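PDB 2P2V: alpha-2,3-sialyltransferase from Campylobacter jejuni, which probably transfers sialic acid from a CMP-activated donor to an acceptor sugar in an alpha-2,3 linkage, the chain here being the N-terminal glycosyltransferase part. Local coordinates for residues 145-155 with 203-214. Sequence-based numbering, arbitrary orientation.
Sequences NKRITSGVYMC and NCHSKEYDIEAL. With CSF (cytidine-5'-monophosphate-3-fluoro-N-acetyl-neuraminic acid), chain O; EDO (1,2-ethanediol), chain D; EDO (1,2-ethanediol), chain K; EDO (1,2-ethanediol), chain N.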
# COMPACT_ATOMS: atom_id res chain seq x y z
N ASN A 145 2.13 -14.80 26.27
CA ASN A 145 3.51 -14.32 26.42
C ASN A 145 4.53 -15.44 26.32
O ASN A 145 5.50 -15.48 27.06
CB ASN A 145 3.63 -13.56 27.76
CG ASN A 145 4.93 -12.80 27.89
OD1 ASN A 145 5.45 -12.22 26.92
ND2 ASN A 145 5.47 -12.79 29.12
N LYS A 146 4.28 -16.37 25.42
CA LYS A 146 5.21 -17.44 25.09
C LYS A 146 5.79 -17.22 23.70
O LYS A 146 5.03 -17.01 22.75
CB LYS A 146 4.49 -18.80 25.14
CG LYS A 146 4.14 -19.27 26.57
CD LYS A 146 3.93 -20.80 26.62
CE LYS A 146 2.69 -21.23 25.90
NZ LYS A 146 2.53 -22.75 25.87
N ARG A 147 7.11 -17.29 23.57
CA ARG A 147 7.77 -17.06 22.28
C ARG A 147 8.77 -18.15 21.99
O ARG A 147 9.51 -18.56 22.87
CB ARG A 147 8.49 -15.70 22.27
CG ARG A 147 9.22 -15.38 20.96
CD ARG A 147 9.80 -13.94 21.05
NE ARG A 147 8.81 -12.97 21.47
CZ ARG A 147 9.13 -11.71 21.78
NH1 ARG A 147 10.39 -11.32 21.68
NH2 ARG A 147 8.21 -10.84 22.18
N ILE A 148 8.86 -18.57 20.72
CA ILE A 148 9.84 -19.56 20.36
C ILE A 148 11.23 -18.93 20.32
O ILE A 148 11.38 -17.72 20.05
CB ILE A 148 9.51 -20.22 19.02
CG1 ILE A 148 9.57 -19.19 17.87
CG2 ILE A 148 8.11 -21.00 19.12
CD1 ILE A 148 9.33 -19.86 16.46
N THR A 149 12.26 -19.74 20.60
CA THR A 149 13.65 -19.28 20.48
C THR A 149 14.10 -19.36 19.04
O THR A 149 13.39 -19.97 18.21
CB THR A 149 14.62 -20.13 21.38
OG1 THR A 149 14.52 -21.51 20.98
CG2 THR A 149 14.20 -20.00 22.82
N SER A 150 15.27 -18.79 18.73
CA SER A 150 15.75 -18.76 17.33
C SER A 150 15.98 -20.13 16.79
O SER A 150 15.79 -20.33 15.61
CB SER A 150 17.05 -17.96 17.18
OG SER A 150 16.76 -16.62 17.56
N GLY A 151 16.39 -21.08 17.63
CA GLY A 151 16.54 -22.47 17.12
C GLY A 151 15.28 -23.03 16.50
O GLY A 151 15.32 -23.56 15.38
N VAL A 152 14.19 -22.93 17.22
CA VAL A 152 12.84 -23.27 16.77
C VAL A 152 12.44 -22.43 15.57
O VAL A 152 11.94 -22.95 14.62
CB VAL A 152 11.78 -23.15 17.90
CG1 VAL A 152 10.37 -23.62 17.47
CG2 VAL A 152 12.21 -23.95 19.12
N TYR A 153 12.69 -21.11 15.60
CA TYR A 153 12.33 -20.27 14.47
C TYR A 153 13.01 -20.74 13.19
O TYR A 153 12.36 -20.83 12.15
CB TYR A 153 12.76 -18.79 14.79
CG TYR A 153 12.24 -17.77 13.83
CD1 TYR A 153 11.09 -17.05 14.12
CD2 TYR A 153 12.91 -17.53 12.63
CE1 TYR A 153 10.62 -16.13 13.19
CE2 TYR A 153 12.43 -16.62 11.70
CZ TYR A 153 11.31 -15.92 12.02
OH TYR A 153 10.83 -15.00 11.13
N MET A 154 14.30 -21.05 13.28
CA MET A 154 15.07 -21.53 12.15
C MET A 154 14.49 -22.85 11.61
O MET A 154 14.50 -23.08 10.37
CB MET A 154 16.55 -21.74 12.51
CG MET A 154 17.32 -20.39 12.67
SD MET A 154 19.09 -20.66 12.81
CE MET A 154 19.11 -21.34 14.43
N CYS A 155 14.01 -23.69 12.52
CA CYS A 155 13.32 -24.97 12.07
C CYS A 155 12.07 -24.67 11.23
O CYS A 155 11.85 -25.29 10.17
CB CYS A 155 12.92 -25.82 13.27
SG CYS A 155 14.33 -26.57 14.11
N ASN A 203 11.71 -14.47 30.11
CA ASN A 203 10.66 -15.32 30.67
C ASN A 203 9.68 -15.84 29.62
O ASN A 203 9.02 -16.86 29.84
CB ASN A 203 9.90 -14.58 31.77
CG ASN A 203 9.67 -13.10 31.44
OD1 ASN A 203 8.70 -12.72 30.76
ND2 ASN A 203 10.58 -12.25 31.94
N CYS A 204 9.60 -15.17 28.48
CA CYS A 204 8.71 -15.63 27.41
C CYS A 204 9.21 -16.93 26.76
O CYS A 204 8.42 -17.63 26.13
CB CYS A 204 8.52 -14.52 26.38
SG CYS A 204 9.99 -14.08 25.45
N HIS A 205 10.50 -17.25 26.91
CA HIS A 205 11.11 -18.47 26.36
C HIS A 205 11.09 -19.63 27.34
O HIS A 205 11.22 -19.41 28.54
CB HIS A 205 12.55 -18.23 25.88
CG HIS A 205 12.68 -17.16 24.85
ND1 HIS A 205 12.16 -17.28 23.58
CD2 HIS A 205 13.27 -15.94 24.90
CE1 HIS A 205 12.42 -16.18 22.89
NE2 HIS A 205 13.10 -15.36 23.66
N SER A 206 10.96 -20.86 26.85
CA SER A 206 10.99 -22.00 27.77
C SER A 206 11.33 -23.26 27.03
O SER A 206 10.97 -23.42 25.88
CB SER A 206 9.67 -22.17 28.54
OG SER A 206 8.65 -22.79 27.75
N LYS A 207 12.05 -24.16 27.69
CA LYS A 207 12.28 -25.49 27.18
C LYS A 207 10.99 -26.20 26.79
O LYS A 207 10.91 -26.82 25.75
CB LYS A 207 13.03 -26.32 28.25
CG LYS A 207 13.21 -27.77 27.83
CD LYS A 207 13.84 -28.59 28.96
CE LYS A 207 14.20 -29.97 28.48
NZ LYS A 207 14.90 -30.72 29.60
N GLU A 208 9.96 -26.13 27.64
CA GLU A 208 8.71 -26.85 27.36
C GLU A 208 8.05 -26.36 26.09
O GLU A 208 7.61 -27.15 25.22
CB GLU A 208 7.73 -26.72 28.53
CG GLU A 208 8.18 -27.42 29.81
CD GLU A 208 9.55 -26.92 30.28
OE1 GLU A 208 9.73 -25.68 30.46
OE2 GLU A 208 10.45 -27.79 30.44
N TYR A 209 8.00 -25.03 25.95
CA TYR A 209 7.39 -24.45 24.77
C TYR A 209 8.19 -24.73 23.52
O TYR A 209 7.62 -25.10 22.52
CB TYR A 209 7.12 -22.95 24.94
CG TYR A 209 6.29 -22.35 23.82
CD1 TYR A 209 5.07 -22.90 23.44
CD2 TYR A 209 6.75 -21.22 23.13
CE1 TYR A 209 4.32 -22.35 22.38
CE2 TYR A 209 6.01 -20.66 22.07
CZ TYR A 209 4.80 -21.21 21.72
OH TYR A 209 4.10 -20.64 20.67
N ASP A 210 9.52 -24.56 23.56
CA ASP A 210 10.33 -24.92 22.37
C ASP A 210 10.07 -26.32 21.95
O ASP A 210 9.83 -26.59 20.77
CB ASP A 210 11.83 -24.76 22.61
CG ASP A 210 12.30 -23.34 22.42
OD1 ASP A 210 11.50 -22.46 22.00
OD2 ASP A 210 13.51 -23.10 22.69
N ILE A 211 10.12 -27.25 22.91
CA ILE A 211 9.83 -28.64 22.59
C ILE A 211 8.43 -28.86 22.01
O ILE A 211 8.31 -29.51 21.00
CB ILE A 211 10.17 -29.66 23.77
CG1 ILE A 211 11.66 -29.56 24.08
CG2 ILE A 211 9.75 -31.13 23.37
CD1 ILE A 211 12.02 -30.17 25.42
N GLU A 212 7.38 -28.31 22.63
CA GLU A 212 6.03 -28.45 22.07
C GLU A 212 5.92 -27.91 20.62
O GLU A 212 5.31 -28.53 19.73
CB GLU A 212 5.06 -27.69 22.97
CG GLU A 212 3.61 -27.78 22.51
CD GLU A 212 2.76 -26.81 23.32
OE1 GLU A 212 2.42 -27.16 24.47
OE2 GLU A 212 2.47 -25.70 22.81
N ALA A 213 6.51 -26.73 20.39
CA ALA A 213 6.49 -26.11 19.07
C ALA A 213 7.22 -26.98 18.07
O ALA A 213 6.77 -27.12 16.93
CB ALA A 213 7.13 -24.71 19.12
N LEU A 214 8.37 -27.52 18.46
CA LEU A 214 9.13 -28.42 17.56
C LEU A 214 8.36 -29.71 17.24
O LEU A 214 8.35 -30.17 16.10
CB LEU A 214 10.46 -28.81 18.20
CG LEU A 214 11.62 -27.79 18.15
CD1 LEU A 214 12.78 -28.23 19.08
CD2 LEU A 214 12.12 -27.59 16.71
C5A CSF O . 18.46 -13.77 23.87
C4A CSF O . 18.04 -15.19 24.21
C2A CSF O . 18.16 -15.84 21.73
O6A CSF O . 18.67 -14.50 21.53
C6A CSF O . 19.35 -13.82 22.62
C3A CSF O . 17.34 -15.87 23.02
O4A CSF O . 17.10 -15.16 25.27
N5A CSF O . 19.25 -13.28 25.02
C7A CSF O . 19.72 -12.43 22.11
C8A CSF O . 20.57 -12.52 20.85
C9A CSF O . 20.87 -11.13 20.26
O9A CSF O . 21.78 -11.21 19.13
O8A CSF O . 21.79 -13.28 21.16
O7A CSF O . 18.51 -11.68 21.91
C1A CSF O . 17.18 -16.18 20.62
OBA CSF O . 16.46 -17.21 20.80
OAA CSF O . 17.14 -15.45 19.59
O1A CSF O . 19.14 -16.91 21.70
O2A CSF O . 20.98 -17.02 23.34
N1 CSF O . 20.60 -21.98 22.87
C2 CSF O . 20.17 -22.97 23.80
N3 CSF O . 20.78 -23.10 25.01
C4 CSF O . 21.83 -22.30 25.32
C5 CSF O . 22.27 -21.33 24.42
C6 CSF O . 21.64 -21.18 23.18
C3' CSF O . 18.70 -19.93 20.95
C2' CSF O . 18.52 -21.29 21.59
C1' CSF O . 19.93 -21.87 21.55
O4' CSF O . 20.73 -21.08 20.64
C4' CSF O . 19.93 -20.05 20.06
PA CSF O . 20.76 -16.88 21.85
O5' CSF O . 21.21 -18.30 21.19
C5' CSF O . 20.72 -18.75 19.93
O3' CSF O . 17.58 -19.61 20.14
O2' CSF O . 17.61 -22.11 20.79
N4 CSF O . 22.47 -22.42 26.52
O2 CSF O . 19.18 -23.70 23.51
O3A CSF O . 21.43 -15.82 21.03
C10 CSF O . 19.17 -11.97 25.32
O10 CSF O . 18.49 -11.16 24.66
C11 CSF O . 19.98 -11.53 26.51
F3A CSF O . 16.15 -15.24 22.75
C1 EDO D . 13.79 -14.98 17.16
O1 EDO D . 13.50 -13.71 17.78
C2 EDO D . 12.95 -16.04 17.84
O2 EDO D . 12.49 -15.54 19.11
C1 EDO K . 14.39 -12.99 21.30
O1 EDO K . 13.07 -13.01 20.74
C2 EDO K . 14.45 -11.94 22.40
O2 EDO K . 13.99 -12.59 23.59
C1 EDO N . 4.54 -14.05 32.04
O1 EDO N . 5.58 -14.93 31.60
C2 EDO N . 5.08 -12.95 32.96
O2 EDO N . 6.51 -13.01 33.10
O HOH W 1 4.72 -18.17 20.29
O HOH W 2 0.89 -24.00 24.01
O HOH W 3 10.37 -20.97 23.96
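Thr149 OG1 is gripped by two partners: it donates to Asp210 OD2 at 2.5 Å, meeting that oxygen from above the carboxylate plane, and accepts from the ribose hydroxyl O2' of the bound CMP-3-fluoro-sialic acid. Asp210 thus fixes the hydroxyl that meets the donor. Its OD1 accepts a nearly straight bond from Thr149 N (3.2 Å, 165°) on the syn side, and a water that also accepts from Ser206 N reaches the same oxygen. Directly after Thr149, Ser150 N binds the carboxylate oxygen OBA of the sugar and Gly151 N the ribose O3', placing the start of helix 150-161 against the donor.

Arg147 N donates to Cys204 O at 2.9 Å. His205 ND1 donates to Arg147 O in a bent bond, tilted from the imidazole plane; His205 NE2 comes within 3.2 Å of F3A of the ligand and is hydrogen-bonded to an ethanediol. The Lys146 side chain lies over one face of the Tyr209 ring in a CH-pi contact, CB 4.0 Å from the centroid, and its bend at chi3 (-69°) keeps CE and NZ over the same face, near CD1. One water joins Lys146 NZ to Glu212 OE2, which also bonds Tyr136.

Ala213 CB packs against both Ile148 CG2 and Val152 CG1, and Leu214 CD2 meets Cys155 SG. The helical portions 150-155 and 207-214 run almost parallel, their axes approaching to 10.0 Å at 8°; helix 131-144 packs against Tyr209 and Ala213, and Cys155 rests on strand 165-169 of the parallel sheet.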